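Local coordinates for protein dipeptidase AC. Metallo peptidase. MEROPS family M19 (Rhodobacter sphaeroides, PDB 3LY0) that probably hydrolyses dipeptides as a binuclear zinc metallodipeptidase and here binds a phosphinate mimic of L-Ala-D-Ala, at residues A[14-18]-A[55-59]; A[146-151]-A[193-197]; A[174-178]-A[211-215]. The contacts are given in a common frame with arbitrary orientation. Numbering follows the deposited sequence.

Contact 1: residues A[14-18]-A[55-59]; sequences NDFLL and FAIYV. With ZN (zinc ion), chain D; LY0 ((2R)-3-[(R)-[(1R)-1-aminoethyl](hydroxy)phosphoryl]-2-methylpropanoic acid), chain C.
In this buried contact of the TIM-barrel-like M19 dipeptidase fold, one parallel bridge joins the end of a short strand and the start of helix 16-22 to the end of strand 50-57. Asn14 bridges Phe55 (CA-CA 5.3 Å), and Ala56 N donates to Asn14 O at 3.0 Å. Beyond it 55-59 stays extended, and the CA separation grows to 7.4 Å at Leu18-Tyr58. Asn14 (chi1 p) forms an Asx turn, OD1 accepting from Phe16 N at 2.8 Å; its ND2 lies over one face of the Phe55 ring, 3.4 Å from CE1. Leu17 (m,t) sets CD1 4.0 Å from Ile57 CG1; Leu18 CD2 meets the Tyr58 ring edge at CE2, 4.1 Å away. Where direct pairing ends, a water accepts from Leu17 N at 2.9 Å and lies 3.0 Å from both Asn14 O and Ala56 O. Tyr58 OH is hydrogen-bonded to His65. His13 and Glu139 share the zinc held by Asp15; inhibitor N1 (2.3 Å from ZN), over the Tyr58 ring, and O31 (2.2 Å) also bind it. Asp15 (chi1 m) chelates ZN through OD1 at 2.3 Å and OD2 at 2.2 Å, while a second water donates to Asp15 OD1 at 2.8 Å and Ala56 O at 2.9 Å.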
loop_
_atom_site.group_PDB
_atom_site.type_symbol
_atom_site.label_atom_id
_atom_site.label_comp_id
_atom_site.label_asym_id
_atom_site.label_seq_id
_atom_site.Cartn_x
_atom_site.Cartn_y
_atom_site.Cartn_z
ATOM N N ASN A 14 -0.599 4.217 2.292
ATOM C CA ASN A 14 -0.558 4.646 3.689
ATOM C C ASN A 14 -1.891 4.427 4.374
ATOM O O ASN A 14 -2.926 4.344 3.711
ATOM C CB ASN A 14 -0.101 6.112 3.830
ATOM C CG ASN A 14 -1.215 7.105 3.561
ATOM O OD1 ASN A 14 -2.154 7.242 4.348
ATOM N ND2 ASN A 14 -1.110 7.818 2.444
ATOM N N ASP A 15 -1.845 4.322 5.702
ATOM C CA ASP A 15 -3.034 4.111 6.508
ATOM C C ASP A 15 -3.366 5.302 7.402
ATOM O O ASP A 15 -3.910 5.138 8.489
ATOM C CB ASP A 15 -2.880 2.836 7.336
ATOM C CG ASP A 15 -2.837 1.598 6.469
ATOM O OD1 ASP A 15 -3.860 1.283 5.823
ATOM O OD2 ASP A 15 -1.784 0.942 6.405
ATOM N N PHE A 16 -3.056 6.507 6.934
ATOM C CA PHE A 16 -3.418 7.695 7.690
ATOM C C PHE A 16 -4.906 7.732 8.046
ATOM O O PHE A 16 -5.270 8.192 9.123
ATOM C CB PHE A 16 -3.038 8.958 6.926
ATOM C CG PHE A 16 -3.373 10.221 7.654
ATOM C CD1 PHE A 16 -4.428 11.007 7.232
ATOM C CD2 PHE A 16 -2.651 10.600 8.776
ATOM C CE1 PHE A 16 -4.752 12.175 7.901
ATOM C CE2 PHE A 16 -2.967 11.756 9.457
ATOM C CZ PHE A 16 -4.018 12.551 9.016
ATOM N N LEU A 17 -5.768 7.251 7.155
ATOM C CA LEU A 17 -7.204 7.299 7.420
ATOM C C LEU A 17 -7.580 6.512 8.678
ATOM O O LEU A 17 -8.570 6.824 9.337
ATOM C CB LEU A 17 -8.008 6.798 6.214
ATOM C CG LEU A 17 -8.011 7.716 4.988
ATOM C CD1 LEU A 17 -8.643 7.003 3.816
ATOM C CD2 LEU A 17 -8.750 9.031 5.290
ATOM N N LEU A 18 -6.791 5.499 9.021
ATOM C CA LEU A 18 -7.084 4.734 10.221
ATOM C C LEU A 18 -6.974 5.622 11.454
ATOM O O LEU A 18 -7.696 5.442 12.438
ATOM C CB LEU A 18 -6.149 3.521 10.326
ATOM C CG LEU A 18 -6.431 2.515 11.441
ATOM C CD1 LEU A 18 -7.740 1.787 11.209
ATOM C CD2 LEU A 18 -5.272 1.521 11.518
ATOM N N PHE A 55 -4.220 6.452 -0.415
ATOM C CA PHE A 55 -4.758 6.482 0.944
ATOM C C PHE A 55 -5.719 5.314 1.123
ATOM O O PHE A 55 -6.792 5.285 0.528
ATOM C CB PHE A 55 -5.452 7.829 1.202
ATOM C CG PHE A 55 -4.487 8.965 1.383
ATOM C CD1 PHE A 55 -4.184 9.439 2.655
ATOM C CD2 PHE A 55 -3.855 9.528 0.284
ATOM C CE1 PHE A 55 -3.256 10.470 2.829
ATOM C CE2 PHE A 55 -2.922 10.549 0.449
ATOM C CZ PHE A 55 -2.632 11.019 1.715
ATOM N N ALA A 56 -5.299 4.345 1.928
ATOM C CA ALA A 56 -6.047 3.110 2.087
ATOM C C ALA A 56 -7.231 3.241 3.021
ATOM O O ALA A 56 -7.124 3.792 4.123
ATOM C CB ALA A 56 -5.119 1.999 2.575
ATOM N N ILE A 57 -8.353 2.706 2.554
ATOM C CA ILE A 57 -9.512 2.417 3.381
ATOM C C ILE A 57 -9.382 0.947 3.755
ATOM O O ILE A 57 -9.472 0.074 2.896
ATOM C CB ILE A 57 -10.804 2.644 2.584
ATOM C CG1 ILE A 57 -10.959 4.131 2.226
ATOM C CG2 ILE A 57 -12.021 2.104 3.344
ATOM C CD1 ILE A 57 -11.983 4.392 1.161
ATOM N N TYR A 58 -9.146 0.682 5.035
ATOM C CA TYR A 58 -8.910 -0.667 5.525
ATOM C C TYR A 58 -9.768 -0.870 6.761
ATOM O O TYR A 58 -9.750 -0.039 7.659
ATOM C CB TYR A 58 -7.418 -0.861 5.834
ATOM C CG TYR A 58 -7.112 -1.694 7.061
ATOM C CD1 TYR A 58 -7.181 -3.084 7.027
ATOM C CD2 TYR A 58 -6.740 -1.084 8.249
ATOM C CE1 TYR A 58 -6.904 -3.837 8.155
ATOM C CE2 TYR A 58 -6.447 -1.825 9.373
ATOM C CZ TYR A 58 -6.537 -3.198 9.327
ATOM O OH TYR A 58 -6.239 -3.923 10.464
ATOM N N VAL A 59 -10.531 -1.962 6.785
ATOM C CA VAL A 59 -11.458 -2.233 7.879
ATOM C C VAL A 59 -10.784 -3.138 8.908
ATOM O O VAL A 59 -10.468 -4.287 8.611
ATOM C CB VAL A 59 -12.750 -2.910 7.354
ATOM C CG1 VAL A 59 -13.678 -3.280 8.507
ATOM C CG2 VAL A 59 -13.450 -2.007 6.360
HETATM ZN ZN ZN D . -2.769 -0.562 5.106
HETATM P P LY0 C . -1.240 -2.863 6.723
HETATM C C1 LY0 C . -2.872 -2.955 8.988
HETATM N N1 LY0 C . -3.559 -1.556 7.060
HETATM C C2 LY0 C . -2.445 -2.066 7.840
HETATM C C4 LY0 C . 0.346 -3.154 7.602
HETATM C C5 LY0 C . 0.919 -4.536 7.454
HETATM C C6 LY0 C . 0.923 -5.021 6.030
HETATM C C7 LY0 C . 2.213 -4.759 8.195
HETATM O O31 LY0 C . -1.080 -1.912 5.560
HETATM O O32 LY0 C . -1.854 -4.200 6.189
HETATM O O61 LY0 C . 1.140 -6.337 5.784
HETATM O O62 LY0 C . 0.699 -4.252 5.079
HETATM O O HOH W 1 -5.225 6.049 4.546
HETATM O O HOH W 2 -6.277 2.563 6.592
#

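Contact 2: residues A[146-151]-A[193-197]; sequences ADLDAL and AGRRL
Arg196 grips a single backbone carbonyl: its NH1 and NH2 donate to Ala146 O at 2.9 and 3.0 Å, respectively, with the oxygen near the guanidinium plane. A salt bridge from NE to Glu192, one turn earlier on helix 192-204, gives the arginine a second partner. The acceptor belongs to the turn leading into helix 149-157, so the contact joins successive outer helices of the barrel at their N-terminal ends. There Asp147 (chi1 p) makes an Asx turn, OD2 accepting from Asp149 N at 2.9 Å, and Leu148, with positive phi (75°), occupies the N-cap position. The CA atoms of Ala146 and Ala193 lie 5.5 Å apart, with their CB atoms 3.9 Å from each other. Deeper, Leu148 (m,t) points its CB toward helix 192-204; its CD2 packs 3.9 Å from Leu197 CD1, which also lies 4.0 Å from Leu151 CD2. Leu162 of strand 159-163 and the loop residue Phe172 extend this apolar layer. The arginine's charge is thus met by Glu192, while its hydrogen bonds to a neutral carbonyl fix the turn at the more exposed rim of buried leucine packing.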
loop_
_atom_site.group_PDB
_atom_site.type_symbol
_atom_site.label_atom_id
_atom_site.label_comp_id
_atom_site.label_asym_id
_atom_site.label_seq_id
_atom_site.Cartn_x
_atom_site.Cartn_y
_atom_site.Cartn_z
ATOM N N ALA A 146 -20.655 -9.670 -3.029
ATOM C CA ALA A 146 -20.318 -10.559 -4.141
ATOM C C ALA A 146 -21.047 -10.181 -5.436
ATOM O O ALA A 146 -20.584 -10.477 -6.535
ATOM C CB ALA A 146 -20.600 -12.015 -3.764
ATOM N N ASP A 147 -22.178 -9.499 -5.292
ATOM C CA ASP A 147 -22.938 -8.981 -6.427
ATOM C C ASP A 147 -22.205 -7.860 -7.179
ATOM O O ASP A 147 -22.499 -7.574 -8.342
ATOM C CB ASP A 147 -24.278 -8.462 -5.909
ATOM C CG ASP A 147 -24.105 -7.577 -4.689
ATOM O OD1 ASP A 147 -24.165 -8.081 -3.540
ATOM O OD2 ASP A 147 -23.856 -6.383 -4.884
ATOM N N LEU A 148 -21.245 -7.236 -6.497
ATOM C CA LEU A 148 -20.438 -6.140 -7.039
ATOM C C LEU A 148 -21.142 -4.786 -7.155
ATOM O O LEU A 148 -20.564 -3.832 -7.675
ATOM C CB LEU A 148 -19.807 -6.507 -8.385
ATOM C CG LEU A 148 -18.971 -7.789 -8.409
ATOM C CD1 LEU A 148 -18.288 -7.931 -9.749
ATOM C CD2 LEU A 148 -17.938 -7.779 -7.306
ATOM N N ASP A 149 -22.384 -4.692 -6.685
ATOM C CA ASP A 149 -23.119 -3.438 -6.835
ATOM C C ASP A 149 -22.376 -2.266 -6.214
ATOM O O ASP A 149 -22.356 -1.169 -6.778
ATOM C CB ASP A 149 -24.505 -3.528 -6.202
ATOM C CG ASP A 149 -25.527 -4.155 -7.114
ATOM O OD1 ASP A 149 -25.180 -4.536 -8.254
ATOM O OD2 ASP A 149 -26.692 -4.243 -6.678
ATOM N N ALA A 150 -21.777 -2.494 -5.047
ATOM C CA ALA A 150 -21.085 -1.409 -4.355
ATOM C C ALA A 150 -19.772 -1.020 -5.024
ATOM O O ALA A 150 -19.258 0.057 -4.773
ATOM C CB ALA A 150 -20.870 -1.738 -2.890
ATOM N N LEU A 151 -19.211 -1.899 -5.853
ATOM C CA LEU A 151 -18.032 -1.521 -6.624
ATOM C C LEU A 151 -18.347 -0.318 -7.506
ATOM O O LEU A 151 -17.562 0.618 -7.598
ATOM C CB LEU A 151 -17.522 -2.697 -7.470
ATOM C CG LEU A 151 -16.215 -2.455 -8.232
ATOM C CD1 LEU A 151 -15.065 -2.394 -7.246
ATOM C CD2 LEU A 151 -15.977 -3.576 -9.249
ATOM N N ALA A 193 -16.695 -15.099 -7.328
ATOM C CA ALA A 193 -16.924 -13.668 -7.129
ATOM C C ALA A 193 -15.636 -12.866 -7.326
ATOM O O ALA A 193 -15.661 -11.781 -7.913
ATOM C CB ALA A 193 -17.509 -13.409 -5.753
ATOM N N GLY A 194 -14.520 -13.404 -6.838
ATOM C CA GLY A 194 -13.224 -12.775 -7.033
ATOM C C GLY A 194 -12.840 -12.674 -8.500
ATOM O O GLY A 194 -12.277 -11.675 -8.947
ATOM N N ARG A 195 -13.145 -13.716 -9.268
ATOM C CA ARG A 195 -12.886 -13.684 -10.695
ATOM C C ARG A 195 -13.744 -12.609 -11.361
ATOM O O ARG A 195 -13.258 -11.849 -12.197
ATOM C CB ARG A 195 -13.115 -15.071 -11.317
ATOM C CG ARG A 195 -12.157 -16.117 -10.759
ATOM C CD ARG A 195 -12.129 -17.406 -11.576
ATOM N NE ARG A 195 -13.336 -18.215 -11.415
ATOM C CZ ARG A 195 -13.546 -19.071 -10.415
ATOM N NH1 ARG A 195 -12.633 -19.234 -9.465
ATOM N NH2 ARG A 195 -14.678 -19.765 -10.363
ATOM N N ARG A 196 -15.019 -12.525 -10.980
ATOM C CA ARG A 196 -15.867 -11.452 -11.490
ATOM C C ARG A 196 -15.369 -10.067 -11.075
ATOM O O ARG A 196 -15.442 -9.115 -11.855
ATOM C CB ARG A 196 -17.328 -11.656 -11.082
ATOM C CG ARG A 196 -18.005 -12.801 -11.831
ATOM C CD ARG A 196 -19.494 -12.906 -11.496
ATOM N NE ARG A 196 -19.729 -13.390 -10.140
ATOM C CZ ARG A 196 -20.128 -12.616 -9.135
ATOM N NH1 ARG A 196 -20.333 -11.321 -9.337
ATOM N NH2 ARG A 196 -20.321 -13.134 -7.932
ATOM N N LEU A 197 -14.865 -9.965 -9.849
ATOM C CA LEU A 197 -14.287 -8.713 -9.358
ATOM C C LEU A 197 -13.095 -8.247 -10.200
ATOM O O LEU A 197 -12.980 -7.065 -10.527
ATOM C CB LEU A 197 -13.893 -8.844 -7.887
ATOM C CG LEU A 197 -13.239 -7.612 -7.262
ATOM C CD1 LEU A 197 -14.234 -6.460 -7.137
ATOM C CD2 LEU A 197 -12.685 -7.973 -5.911
#

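Contact 3: residues A[174-178]-A[211-215]; sequences HGVPF and SHLNE. With ZN (zinc ion), chain E; LY0 ((2R)-3-[(R)-[(1R)-1-aminoethyl](hydroxy)phosphoryl]-2-methylpropanoic acid), chain C.
Two irregular segments, 174-178 and 211-215, are joined by a single backbone bridge at Gly175 and Leu213, whose CA atoms are 4.4 Å apart. Two hydrogen bonds flank the pair: Asn214 N donates to His174 O at 3.2 Å, and Val176 N to His212 O at 2.8 Å. His174, Gly175 and Val176 are extended, whereas His212 has a positive phi (89/-24) before Leu213 and Asn214 return to extended angles. The fit is tight at the glycine: Gly175 CA lies 3.0 Å from His212 O, and an ideal CB there would stand only 3.1 Å from that oxygen. Val176 CG1 packs 3.6 Å from Asn214 CA. Asn214 (chi1 p) occupies the N-cap of helix 215-224, its OD1 accepting from Gly217 N, and a water accepts from Asn214 ND2 at 3.0 Å while donating to Gly175 O at 2.8 Å. In the TIM-barrel-like fold of the M19 family, 211-214 lies in the loop between strand 207-208 and helix 215-224, and it presents a ligand to the second zinc of the binuclear centre. His212 (chi1 m) binds this metal through NE2 at 2.2 Å, with Glu139 and His233 as the other protein ligands, while its ND1 is hydrogen-bonded to Ser167. The inhibitor completes the coordination with O31 at 2.4 Å from ZN and O32 and the carboxylate O62 each at 2.2 Å from it. Phe178 (chi1 m) lines the pocket beside the histidine: its CZ is 4.0 Å from His212 CE1, and the inhibitor carboxylate O61 lies at the ring edge, 3.1 Å from Phe178 CE1.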
loop_
_atom_site.group_PDB
_atom_site.type_symbol
_atom_site.label_atom_id
_atom_site.label_comp_id
_atom_site.label_asym_id
_atom_site.label_seq_id
_atom_site.Cartn_x
_atom_site.Cartn_y
_atom_site.Cartn_z
ATOM N N HIS A 174 -8.566 -15.099 -0.736
ATOM C CA HIS A 174 -7.843 -15.311 0.504
ATOM C C HIS A 174 -6.520 -14.579 0.570
ATOM O O HIS A 174 -5.745 -14.585 -0.385
ATOM C CB HIS A 174 -7.631 -16.811 0.713
ATOM C CG HIS A 174 -8.910 -17.580 0.721
ATOM N ND1 HIS A 174 -9.668 -17.737 1.857
ATOM C CD2 HIS A 174 -9.597 -18.177 -0.281
ATOM C CE1 HIS A 174 -10.759 -18.425 1.562
ATOM N NE2 HIS A 174 -10.740 -18.704 0.271
ATOM N N GLY A 175 -6.291 -13.938 1.711
ATOM C CA GLY A 175 -5.042 -13.244 1.981
ATOM C C GLY A 175 -4.085 -14.093 2.799
ATOM O O GLY A 175 -4.478 -15.070 3.454
ATOM N N VAL A 176 -2.814 -13.717 2.787
ATOM C CA VAL A 176 -1.829 -14.476 3.538
ATOM C C VAL A 176 -1.944 -14.157 5.013
ATOM O O VAL A 176 -2.190 -13.019 5.392
ATOM C CB VAL A 176 -0.367 -14.182 3.083
ATOM C CG1 VAL A 176 -0.152 -14.593 1.642
ATOM C CG2 VAL A 176 0.024 -12.710 3.327
ATOM N N PRO A 177 -1.760 -15.165 5.869
ATOM C CA PRO A 177 -1.545 -14.837 7.275
ATOM C C PRO A 177 -0.163 -14.227 7.427
ATOM O O PRO A 177 0.699 -14.461 6.567
ATOM C CB PRO A 177 -1.572 -16.210 7.951
ATOM C CG PRO A 177 -1.076 -17.143 6.879
ATOM C CD PRO A 177 -1.670 -16.613 5.607
ATOM N N PHE A 178 0.055 -13.454 8.481
ATOM C CA PHE A 178 1.388 -12.935 8.768
ATOM C C PHE A 178 2.232 -14.035 9.381
ATOM O O PHE A 178 1.929 -14.519 10.472
ATOM C CB PHE A 178 1.308 -11.752 9.722
ATOM C CG PHE A 178 0.561 -10.591 9.163
ATOM C CD1 PHE A 178 1.166 -9.746 8.241
ATOM C CD2 PHE A 178 -0.752 -10.351 9.534
ATOM C CE1 PHE A 178 0.476 -8.677 7.709
ATOM C CE2 PHE A 178 -1.446 -9.280 9.009
ATOM C CZ PHE A 178 -0.833 -8.441 8.092
ATOM N N SER A 211 -0.930 -6.861 -3.054
ATOM C CA SER A 211 -0.404 -6.947 -1.691
ATOM C C SER A 211 -1.456 -7.574 -0.769
ATOM O O SER A 211 -2.626 -7.170 -0.775
ATOM C CB SER A 211 0.041 -5.577 -1.155
ATOM O OG SER A 211 1.168 -5.078 -1.865
ATOM N N HIS A 212 -1.007 -8.576 -0.014
ATOM C CA HIS A 212 -1.820 -9.411 0.896
ATOM C C HIS A 212 -2.427 -10.638 0.259
ATOM O O HIS A 212 -2.742 -11.582 0.965
ATOM C CB HIS A 212 -2.926 -8.635 1.613
ATOM C CG HIS A 212 -2.410 -7.633 2.587
ATOM N ND1 HIS A 212 -2.092 -7.959 3.887
ATOM C CD2 HIS A 212 -2.181 -6.304 2.457
ATOM C CE1 HIS A 212 -1.653 -6.877 4.508
ATOM N NE2 HIS A 212 -1.721 -5.855 3.669
ATOM N N LEU A 213 -2.621 -10.616 -1.055
ATOM C CA LEU A 213 -3.212 -11.763 -1.737
ATOM C C LEU A 213 -2.227 -12.924 -1.676
ATOM O O LEU A 213 -1.029 -12.728 -1.828
ATOM C CB LEU A 213 -3.536 -11.396 -3.181
ATOM C CG LEU A 213 -4.413 -12.371 -3.972
ATOM C CD1 LEU A 213 -5.750 -12.656 -3.283
ATOM C CD2 LEU A 213 -4.637 -11.823 -5.362
ATOM N N ASN A 214 -2.735 -14.126 -1.421
ATOM C CA ASN A 214 -1.864 -15.292 -1.396
ATOM C C ASN A 214 -1.431 -15.695 -2.807
ATOM O O ASN A 214 -1.844 -15.095 -3.803
ATOM C CB ASN A 214 -2.493 -16.445 -0.601
ATOM C CG ASN A 214 -3.709 -17.068 -1.286
ATOM O OD1 ASN A 214 -3.933 -16.908 -2.493
ATOM N ND2 ASN A 214 -4.496 -17.810 -0.497
ATOM N N GLU A 215 -0.566 -16.696 -2.892
ATOM C CA GLU A 215 0.068 -17.001 -4.167
ATOM C C GLU A 215 -0.922 -17.550 -5.198
ATOM O O GLU A 215 -0.851 -17.226 -6.390
ATOM C CB GLU A 215 1.238 -17.969 -3.971
ATOM C CG GLU A 215 2.103 -18.111 -5.217
ATOM C CD GLU A 215 3.433 -18.794 -4.967
ATOM O OE1 GLU A 215 3.787 -19.026 -3.800
ATOM O OE2 GLU A 215 4.130 -19.081 -5.959
HETATM ZN ZN ZN E . -1.248 -3.752 4.098
HETATM P P LY0 C . -1.240 -2.863 6.723
HETATM C C1 LY0 C . -2.872 -2.955 8.988
HETATM N N1 LY0 C . -3.559 -1.556 7.060
HETATM C C2 LY0 C . -2.445 -2.066 7.840
HETATM C C4 LY0 C . 0.346 -3.154 7.602
HETATM C C5 LY0 C . 0.919 -4.536 7.454
HETATM C C6 LY0 C . 0.923 -5.021 6.030
HETATM C C7 LY0 C . 2.213 -4.759 8.195
HETATM O O31 LY0 C . -1.080 -1.912 5.560
HETATM O O32 LY0 C . -1.854 -4.200 6.189
HETATM O O61 LY0 C . 1.140 -6.337 5.784
HETATM O O62 LY0 C . 0.699 -4.252 5.079
HETATM O O HOH W 3 -4.251 -17.688 2.523
#

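Contacts 1 and 3 are buried and meet the same inhibitor from the two zinc sites, Asp15 serving one metal and His212 the other, with Glu139 bridging both. Their centres are 18 Å apart and they do not touch, but both reach the inhibitor. Each combines a backbone bridge with metal coordination, but contact 1 joins a strand end to the start of a helix and adds aliphatic packing, whereas contact 3 joins two loops. Contact 2 lies nearer the surface, about 21 Å from the chain centre, and relies on arginine hydrogen bonds to a backbone carbonyl beside leucine packing between a helix and the turn that starts the neighbouring helix. Contacts 2 and 3 interleave along the chain.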